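Local structure of type III effector XopAI (Xanthomonas citri, 6K93) at residues S205-L210 with T270-S275; E233-Q236 with I240-D243; R245-S250 with T292-T297. The protein is a type III effector with a mono-ADP-ribosyltransferase fold that probably binds arginine-containing peptides and is likely to act in infection of the host plant. One frame throughout, in Å; residues are numbered along the deposited sequence.

All three contacts are buried, yet they sit at different depths: interaction 1 lies about 10 Å from the centre of the chain, interaction 3 about 12 Å and interaction 2 about 18 Å, each measured from the centre of the contact. Interaction 1 docks helix 194-209 on strand 272-273 through apolar carbon and one water. Interaction 2 ties the end of helix 228-234 to strand 240-242 with a hydroxyl bond and several waters. Interaction 3 is purely aromatic and joins the two sheets. Interactions 2 and 3 touch, since strands 240-242 and 293-301 are neighbours; interactions 1 and 3 share the three-stranded sheet without touching.

Interaction 1 (S205-L210 with T270-S275); sequences SALHSL and TGKRIS
Apolar contact between Leu-207, Leu-210 and the carbon chain of Lys-272 makes up most of this interface. CD2 of Leu-207 lies 3.9 Å from CB of Lys-272, and CD1 of Leu-210 reaches the same CB at 4.0 Å, so the root of the lysine is touched by a methyl from each leucine. Further out, CB of Leu-210 sits 3.9 Å from CE of Lys-272. Both leucines run past the lysine in the opposing direction, a side-by-side contact rather than an end-on one. A longer approach, 4.3 Å from Leu-207 CD2 to Ile-274 CG2, extends the patch along the 270-275 segment, while Leu-287 of strand 285-288 also packs on Leu-207.

The polar contacts gather at the lysine's far end. Its chain bends at chi2 (-68°) and again at chi4 (-72°), which folds the ammonium back over its own segment, to the carbonyl two residues before: NZ donates to Thr-270 O at 3.0 Å, with the donor tilted 15° from the carbonyl plane. NZ also has a strong partner outside the two segments, Ser-215 OG. Water 1 links the segments, accepting from Lys-272 NZ at 2.8 Å and donating to Leu-207 O at 2.9 Å. No direct hydrogen bond crosses between the segments. Next to the bridge, CG of the lysine rests 3.5 Å from that same Leu-207 O.

The carbonyl lies in the last turn of helix 194-209, and Leu-210 is the first residue to leave helical geometry. With hydrocarbon against the leucines and NZ held by Thr-270, Ser-215 and the water, Lys-272 serves both chemistries: its buried charge is solvated by oxygen atoms, and the negative pole of the helix end would probably add to its stabilisation.

Interaction 2 (E233-Q236 with I240-D243); sequences ERYQ and ITTD
Arg-234 meets Thr-241 through its backbone: Thr-241 OG1 donates to Arg-234 O at 2.7 Å, the one direct hydrogen bond between the segments. OG1 stands at 140° to the C=O bond, in the carbonyl plane, on a lone pair of the oxygen. With OG1 turned beside its own backbone N (chi1 -68°), the hydroxyl of Thr-241 faces Arg-234 O, and the methyl CG2 lies 3.4 Å from the same oxygen. The arginine's charged end is engaged elsewhere, in a salt bridge with Glu-187 and a cation-pi contact with Trp-230.

Tyr-235 follows, its ring passing Thr-241 at a slant. CD2 is 3.5 Å from Thr-241 OG1, and CE2 is 4.0 Å from CG2 of the same threonine. The phenol OH ends near Asp-243, but OH and OD2 are not in direct hydrogen-bonding contact; waters 2 and 3 each bond to both, and each donates to OD2. Water 2 lies at the ring edge, in its plane, 2.7 Å from Tyr-235 OH, whereas the carboxylate plane is turned 80° from the ring. The other carboxylate oxygen, OD1, accepts from the backbone N of Arg-245. Trp-264 meets the tyrosine ring edge-to-face.

At Gln-236 the link is again through solvent. Water 4 accepts from its backbone N at 2.9 Å and donates to Thr-241 OG1 at 2.7 Å, so that hydroxyl gives one bond and receives another.

The end of helix 228-234 is thus joined to edge strand 240-242 of the five-stranded sheet by a three-residue connection, within the mono-ADP-ribosyltransferase fold, with Tyr-235 laid against neighbouring strands 293-301 and 308-315.

Interaction 3 (R245-S250 with T292-T297); sequences RFFAAS and TRFQVT
Phe-247 sets CD2 of its ring against CZ of Phe-294, 4.1 Å away, and this pair of carbons is the nearest approach between the segments. The rings meet obliquely, centroids 5.9 Å apart and planes at 74°. This one pair accounts for the 64 Å² buried between the segments, both sides summed.

The two side chains reach this meeting point by different torsions. Phe-247 carries CG opposite its backbone N (chi1 -177°), whereas Phe-294 has CG beside the N and opposite the carbonyl carbon (chi1 -65°). Both begin by pointing toward the facing segment, then cross at a slant. No hydrogen bond joins the segments, and neither backbone pairs with the other: Phe-247 bonds instead with the backbone of Phe-288, on strand 285-288.

Further aromatic rings prolong the contact. Trp-264 meets Phe-247 edge-to-face, and Phe-288 does the same to Phe-294. Gln-312 of strand 308-315 touches both phenylalanines. On the Phe-247 side, Arg-245 NH2 lies in the plane of the ring at its edge, while the same nitrogen forms a salt bridge with Glu-224.

Strand 247-250 is an outer member of the three-stranded sheet and strand 293-301 an inner one of the five-stranded sheet, so the phenylalanine pair joins the two sheets here without a hydrogen bond, while Ser-250 and Ala-248 bond to Phe-221 and Thr-222 of strand 218-224. Between the two segments the contact is apolar: 245-250 and 292-297 meet by dispersion between two buried rings, extended by tryptophan and phenylalanine neighbours, with no directional bond between them.

Interaction 1 (S205-L210 with T270-S275)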
loop_
_atom_site.group_PDB
_atom_site.type_symbol
_atom_site.label_atom_id
_atom_site.label_comp_id
_atom_site.label_asym_id
_atom_site.label_seq_id
_atom_site.Cartn_x
_atom_site.Cartn_y
_atom_site.Cartn_z
ATOM N N SER A 205 5.060 -1.448 6.771
ATOM C CA SER A 205 5.426 -2.324 7.876
ATOM C C SER A 205 4.792 -3.690 7.719
ATOM O O SER A 205 5.456 -4.712 7.916
ATOM C CB SER A 205 4.995 -1.659 9.187
ATOM O OG SER A 205 5.459 -2.397 10.288
ATOM N N ALA A 206 3.503 -3.729 7.376
ATOM C CA ALA A 206 2.822 -5.004 7.192
ATOM C C ALA A 206 3.478 -5.813 6.084
ATOM O O ALA A 206 3.687 -7.024 6.217
ATOM C CB ALA A 206 1.357 -4.777 6.867
ATOM N N LEU A 207 3.765 -5.166 4.954
ATOM C CA LEU A 207 4.298 -5.894 3.807
ATOM C C LEU A 207 5.672 -6.466 4.085
ATOM O O LEU A 207 5.997 -7.560 3.593
ATOM C CB LEU A 207 4.318 -4.998 2.577
ATOM C CG LEU A 207 2.913 -4.620 2.061
ATOM C CD1 LEU A 207 3.026 -3.504 1.033
ATOM C CD2 LEU A 207 2.207 -5.813 1.448
ATOM N N HIS A 208 6.486 -5.774 4.873
ATOM C CA HIS A 208 7.817 -6.274 5.159
ATOM C C HIS A 208 7.866 -7.181 6.377
ATOM O O HIS A 208 8.887 -7.840 6.590
ATOM C CB HIS A 208 8.785 -5.101 5.339
ATOM C CG HIS A 208 9.152 -4.431 4.056
ATOM N ND1 HIS A 208 9.684 -5.124 2.987
ATOM C CD2 HIS A 208 9.053 -3.139 3.654
ATOM C CE1 HIS A 208 9.907 -4.288 1.992
ATOM N NE2 HIS A 208 9.537 -3.079 2.372
ATOM N N SER A 209 6.794 -7.257 7.161
ATOM C CA SER A 209 6.791 -8.140 8.311
ATOM C C SER A 209 6.035 -9.439 8.054
ATOM O O SER A 209 6.262 -10.411 8.784
ATOM C CB SER A 209 6.225 -7.422 9.534
ATOM O OG SER A 209 4.929 -6.967 9.357
ATOM N N LEU A 210 5.183 -9.504 7.018
ATOM C CA LEU A 210 4.530 -10.765 6.675
ATOM C C LEU A 210 5.586 -11.841 6.462
ATOM O O LEU A 210 6.622 -11.575 5.839
ATOM C CB LEU A 210 3.697 -10.647 5.397
ATOM C CG LEU A 210 2.314 -10.012 5.559
ATOM C CD1 LEU A 210 1.670 -9.752 4.225
ATOM C CD2 LEU A 210 1.384 -10.853 6.452
ATOM N N THR A 270 9.005 -11.365 -4.067
ATOM C CA THR A 270 8.574 -11.159 -2.692
ATOM C C THR A 270 7.304 -10.331 -2.587
ATOM O O THR A 270 6.926 -9.944 -1.474
ATOM C CB THR A 270 9.677 -10.492 -1.865
ATOM O OG1 THR A 270 9.860 -9.145 -2.296
ATOM C CG2 THR A 270 10.977 -11.259 -1.966
ATOM N N GLY A 271 6.647 -10.004 -3.702
ATOM C CA GLY A 271 5.363 -9.341 -3.624
ATOM C C GLY A 271 4.439 -10.161 -2.744
ATOM O O GLY A 271 4.386 -11.386 -2.856
ATOM N N LYS A 272 3.659 -9.513 -1.892
ATOM C CA LYS A 272 2.949 -10.239 -0.853
ATOM C C LYS A 272 1.492 -10.437 -1.225
ATOM O O LYS A 272 0.811 -9.511 -1.690
ATOM C CB LYS A 272 3.039 -9.493 0.486
ATOM C CG LYS A 272 4.430 -9.522 1.104
ATOM C CD LYS A 272 4.784 -10.901 1.551
ATOM C CE LYS A 272 6.082 -10.952 2.327
ATOM N NZ LYS A 272 7.261 -10.749 1.447
ATOM N N ARG A 273 1.015 -11.655 -0.992
ATOM C CA ARG A 273 -0.377 -12.026 -1.205
ATOM C C ARG A 273 -1.212 -11.505 -0.057
ATOM O O ARG A 273 -0.959 -11.864 1.098
ATOM C CB ARG A 273 -0.495 -13.542 -1.284
ATOM C CG ARG A 273 0.475 -14.159 -2.264
ATOM C CD ARG A 273 0.470 -15.673 -2.145
ATOM N NE ARG A 273 -0.632 -16.195 -2.921
ATOM C CZ ARG A 273 -0.849 -17.498 -3.099
ATOM N NH1 ARG A 273 -0.032 -18.396 -2.553
ATOM N NH2 ARG A 273 -1.868 -17.919 -3.837
ATOM N N ILE A 274 -2.176 -10.632 -0.349
ATOM C CA ILE A 274 -2.980 -10.037 0.713
ATOM C C ILE A 274 -4.445 -10.449 0.649
ATOM O O ILE A 274 -5.277 -9.870 1.369
ATOM C CB ILE A 274 -2.826 -8.509 0.729
ATOM C CG1 ILE A 274 -3.370 -7.847 -0.554
ATOM C CG2 ILE A 274 -1.351 -8.134 0.902
ATOM C CD1 ILE A 274 -3.534 -6.308 -0.389
ATOM N N SER A 275 -4.767 -11.474 -0.138
ATOM C CA SER A 275 -6.148 -11.963 -0.210
ATOM C C SER A 275 -6.695 -12.370 1.157
ATOM O O SER A 275 -7.889 -12.179 1.427
ATOM C CB SER A 275 -6.242 -13.128 -1.203
ATOM O OG SER A 275 -5.366 -14.201 -0.852
HETATM O O HOH W 1 7.701 -8.034 1.356
#

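Interaction 2 (E233-Q236 with I240-D243)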
loop_
_atom_site.group_PDB
_atom_site.type_symbol
_atom_site.label_atom_id
_atom_site.label_comp_id
_atom_site.label_asym_id
_atom_site.label_seq_id
_atom_site.Cartn_x
_atom_site.Cartn_y
_atom_site.Cartn_z
ATOM N N GLU A 233 7.925 8.696 -17.640
ATOM C CA GLU A 233 8.630 9.286 -16.509
ATOM C C GLU A 233 9.066 8.244 -15.488
ATOM O O GLU A 233 9.978 8.511 -14.697
ATOM C CB GLU A 233 7.752 10.317 -15.821
ATOM C CG GLU A 233 7.724 11.652 -16.507
ATOM C CD GLU A 233 6.879 12.655 -15.758
ATOM O OE1 GLU A 233 6.914 12.661 -14.510
ATOM O OE2 GLU A 233 6.183 13.438 -16.438
ATOM N N ARG A 234 8.434 7.070 -15.474
ATOM C CA ARG A 234 8.668 6.087 -14.428
ATOM C C ARG A 234 9.298 4.791 -14.907
ATOM O O ARG A 234 9.957 4.125 -14.096
ATOM C CB ARG A 234 7.356 5.731 -13.724
ATOM C CG ARG A 234 6.798 6.870 -12.870
ATOM C CD ARG A 234 5.348 6.672 -12.497
ATOM N NE ARG A 234 4.886 7.791 -11.711
ATOM C CZ ARG A 234 4.650 9.004 -12.196
ATOM N NH1 ARG A 234 4.830 9.293 -13.491
ATOM N NH2 ARG A 234 4.251 9.998 -11.383
ATOM N N TYR A 235 9.117 4.428 -16.183
ATOM C CA TYR A 235 9.563 3.137 -16.709
ATOM C C TYR A 235 10.300 3.368 -18.012
ATOM O O TYR A 235 9.811 4.100 -18.875
ATOM C CB TYR A 235 8.394 2.184 -16.960
ATOM C CG TYR A 235 7.528 1.931 -15.761
ATOM C CD1 TYR A 235 6.494 2.800 -15.433
ATOM C CD2 TYR A 235 7.733 0.826 -14.937
ATOM C CE1 TYR A 235 5.703 2.593 -14.352
ATOM C CE2 TYR A 235 6.939 0.611 -13.842
ATOM C CZ TYR A 235 5.932 1.499 -13.536
ATOM O OH TYR A 235 5.118 1.329 -12.446
ATOM N N GLN A 236 11.465 2.736 -18.159
ATOM C CA GLN A 236 12.188 2.750 -19.418
ATOM C C GLN A 236 12.741 1.359 -19.667
ATOM O O GLN A 236 13.275 0.737 -18.749
ATOM C CB GLN A 236 13.333 3.772 -19.404
ATOM C CG GLN A 236 12.924 5.194 -19.102
ATOM C CD GLN A 236 13.063 5.538 -17.631
ATOM O OE1 GLN A 236 13.980 5.073 -16.954
ATOM N NE2 GLN A 236 12.146 6.359 -17.126
ATOM N N ILE A 240 16.088 0.097 -14.508
ATOM C CA ILE A 240 15.480 -0.289 -13.239
ATOM C C ILE A 240 14.577 0.842 -12.770
ATOM O O ILE A 240 15.006 2.005 -12.667
ATOM C CB ILE A 240 16.553 -0.601 -12.174
ATOM C CG1 ILE A 240 17.392 -1.781 -12.644
ATOM C CG2 ILE A 240 15.880 -0.874 -10.828
ATOM C CD1 ILE A 240 18.636 -2.004 -11.822
ATOM N N THR A 241 13.327 0.500 -12.475
ATOM C CA THR A 241 12.378 1.399 -11.844
ATOM C C THR A 241 12.385 1.130 -10.352
ATOM O O THR A 241 12.117 0.006 -9.917
ATOM C CB THR A 241 10.977 1.183 -12.420
ATOM O OG1 THR A 241 10.942 1.618 -13.776
ATOM C CG2 THR A 241 9.908 1.913 -11.578
ATOM N N THR A 242 12.683 2.163 -9.569
ATOM C CA THR A 242 12.454 2.128 -8.129
ATOM C C THR A 242 11.081 2.751 -7.910
ATOM O O THR A 242 10.914 3.962 -8.019
ATOM C CB THR A 242 13.546 2.871 -7.372
ATOM O OG1 THR A 242 14.810 2.219 -7.579
ATOM C CG2 THR A 242 13.236 2.863 -5.880
ATOM N N ASP A 243 10.086 1.909 -7.681
ATOM C CA ASP A 243 8.699 2.339 -7.619
ATOM C C ASP A 243 8.447 3.058 -6.299
ATOM O O ASP A 243 8.793 2.547 -5.229
ATOM C CB ASP A 243 7.779 1.120 -7.765
ATOM C CG ASP A 243 6.363 1.497 -8.203
ATOM O OD1 ASP A 243 5.976 2.676 -8.079
ATOM O OD2 ASP A 243 5.672 0.597 -8.695
HETATM O O HOH W 2 5.470 -0.844 -10.896
HETATM O O HOH W 3 3.510 1.824 -10.173
HETATM O O HOH W 4 12.736 1.647 -15.799
HETATM O O HOH W 5 14.336 4.287 -14.624
#

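Interaction 3 (R245-S250 with T292-T297)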
loop_
_atom_site.group_PDB
_atom_site.type_symbol
_atom_site.label_atom_id
_atom_site.label_comp_id
_atom_site.label_asym_id
_atom_site.label_seq_id
_atom_site.Cartn_x
_atom_site.Cartn_y
_atom_site.Cartn_z
ATOM N N ARG A 245 5.338 4.072 -5.603
ATOM C CA ARG A 245 3.936 3.786 -5.347
ATOM C C ARG A 245 3.757 2.482 -4.588
ATOM O O ARG A 245 4.627 1.601 -4.593
ATOM C CB ARG A 245 3.140 3.725 -6.670
ATOM C CG ARG A 245 3.280 5.013 -7.468
ATOM C CD ARG A 245 2.011 5.303 -8.377
ATOM N NE ARG A 245 1.721 4.164 -9.110
ATOM C CZ ARG A 245 0.545 3.612 -9.463
ATOM N NH1 ARG A 245 -0.691 4.111 -9.235
ATOM N NH2 ARG A 245 0.610 2.491 -10.108
ATOM N N PHE A 246 2.598 2.370 -3.936
ATOM C CA PHE A 246 2.011 1.081 -3.581
ATOM C C PHE A 246 1.457 0.487 -4.865
ATOM O O PHE A 246 0.421 0.916 -5.376
ATOM C CB PHE A 246 0.932 1.236 -2.524
ATOM C CG PHE A 246 1.480 1.671 -1.210
ATOM C CD1 PHE A 246 1.684 3.000 -0.964
ATOM C CD2 PHE A 246 1.819 0.746 -0.233
ATOM C CE1 PHE A 246 2.224 3.426 0.240
ATOM C CE2 PHE A 246 2.364 1.163 0.946
ATOM C CZ PHE A 246 2.559 2.509 1.181
ATOM N N PHE A 247 2.154 -0.496 -5.410
ATOM C CA PHE A 247 1.826 -1.050 -6.715
ATOM C C PHE A 247 1.073 -2.362 -6.540
ATOM O O PHE A 247 1.593 -3.316 -5.942
ATOM C CB PHE A 247 3.093 -1.303 -7.518
ATOM C CG PHE A 247 2.845 -1.821 -8.911
ATOM C CD1 PHE A 247 2.142 -1.057 -9.843
ATOM C CD2 PHE A 247 3.338 -3.056 -9.288
ATOM C CE1 PHE A 247 1.940 -1.545 -11.134
ATOM C CE2 PHE A 247 3.127 -3.531 -10.569
ATOM C CZ PHE A 247 2.438 -2.782 -11.486
ATOM N N ALA A 248 -0.167 -2.386 -6.987
ATOM C CA ALA A 248 -1.017 -3.555 -6.841
ATOM C C ALA A 248 -1.115 -4.345 -8.133
ATOM O O ALA A 248 -1.062 -3.806 -9.242
ATOM C CB ALA A 248 -2.420 -3.162 -6.393
ATOM N N ALA A 249 -1.261 -5.647 -7.966
ATOM C CA ALA A 249 -1.407 -6.575 -9.072
ATOM C C ALA A 249 -2.292 -7.729 -8.644
ATOM O O ALA A 249 -2.660 -7.857 -7.492
ATOM C CB ALA A 249 -0.034 -7.076 -9.534
ATOM N N SER A 250 -2.634 -8.584 -9.598
ATOM C CA SER A 250 -3.456 -9.761 -9.361
ATOM C C SER A 250 -2.697 -11.013 -9.799
ATOM O O SER A 250 -2.008 -11.008 -10.821
ATOM C CB SER A 250 -4.777 -9.622 -10.109
ATOM O OG SER A 250 -5.554 -10.792 -10.035
ATOM N N THR A 292 10.175 -0.918 -3.886
ATOM C CA THR A 292 10.355 -2.094 -4.719
ATOM C C THR A 292 11.074 -1.700 -5.999
ATOM O O THR A 292 10.814 -0.637 -6.577
ATOM C CB THR A 292 8.994 -2.715 -5.028
ATOM O OG1 THR A 292 8.373 -3.133 -3.804
ATOM C CG2 THR A 292 9.155 -3.934 -5.923
ATOM N N ARG A 293 12.003 -2.554 -6.418
ATOM C CA ARG A 293 12.790 -2.345 -7.623
ATOM C C ARG A 293 12.389 -3.350 -8.684
ATOM O O ARG A 293 12.269 -4.552 -8.407
ATOM C CB ARG A 293 14.294 -2.465 -7.317
ATOM C CG ARG A 293 14.783 -1.306 -6.480
ATOM C CD ARG A 293 15.964 -1.657 -5.613
ATOM N NE ARG A 293 17.052 -2.287 -6.356
ATOM C CZ ARG A 293 17.879 -1.659 -7.193
ATOM N NH1 ARG A 293 17.755 -0.350 -7.430
ATOM N NH2 ARG A 293 18.827 -2.351 -7.791
ATOM N N PHE A 294 12.181 -2.858 -9.899
ATOM C CA PHE A 294 11.830 -3.711 -11.029
ATOM C C PHE A 294 12.784 -3.462 -12.182
ATOM O O PHE A 294 12.967 -2.313 -12.600
ATOM C CB PHE A 294 10.399 -3.438 -11.534
ATOM C CG PHE A 294 9.306 -3.782 -10.563
ATOM C CD1 PHE A 294 8.842 -5.077 -10.437
ATOM C CD2 PHE A 294 8.678 -2.774 -9.849
ATOM C CE1 PHE A 294 7.795 -5.366 -9.574
ATOM C CE2 PHE A 294 7.646 -3.056 -8.979
ATOM C CZ PHE A 294 7.212 -4.361 -8.858
ATOM N N GLN A 295 13.347 -4.535 -12.729
ATOM C CA GLN A 295 14.031 -4.456 -14.009
ATOM C C GLN A 295 12.983 -4.447 -15.121
ATOM O O GLN A 295 12.247 -5.426 -15.300
ATOM C CB GLN A 295 14.970 -5.646 -14.176
ATOM C CG GLN A 295 15.623 -5.713 -15.527
ATOM C CD GLN A 295 16.644 -4.602 -15.715
ATOM O OE1 GLN A 295 17.506 -4.382 -14.857
ATOM N NE2 GLN A 295 16.530 -3.875 -16.824
ATOM N N VAL A 296 12.900 -3.349 -15.868
ATOM C CA VAL A 296 11.948 -3.264 -16.973
ATOM C C VAL A 296 12.581 -3.900 -18.199
ATOM O O VAL A 296 13.611 -3.426 -18.686
ATOM C CB VAL A 296 11.526 -1.818 -17.259
ATOM C CG1 VAL A 296 10.557 -1.776 -18.434
ATOM C CG2 VAL A 296 10.855 -1.226 -16.035
ATOM N N THR A 297 11.992 -4.994 -18.675
ATOM C CA THR A 297 12.595 -5.730 -19.774
ATOM C C THR A 297 12.026 -5.365 -21.132
ATOM O O THR A 297 12.725 -5.510 -22.143
ATOM C CB THR A 297 12.443 -7.231 -19.550
ATOM O OG1 THR A 297 11.059 -7.577 -19.528
ATOM C CG2 THR A 297 13.103 -7.632 -18.253
#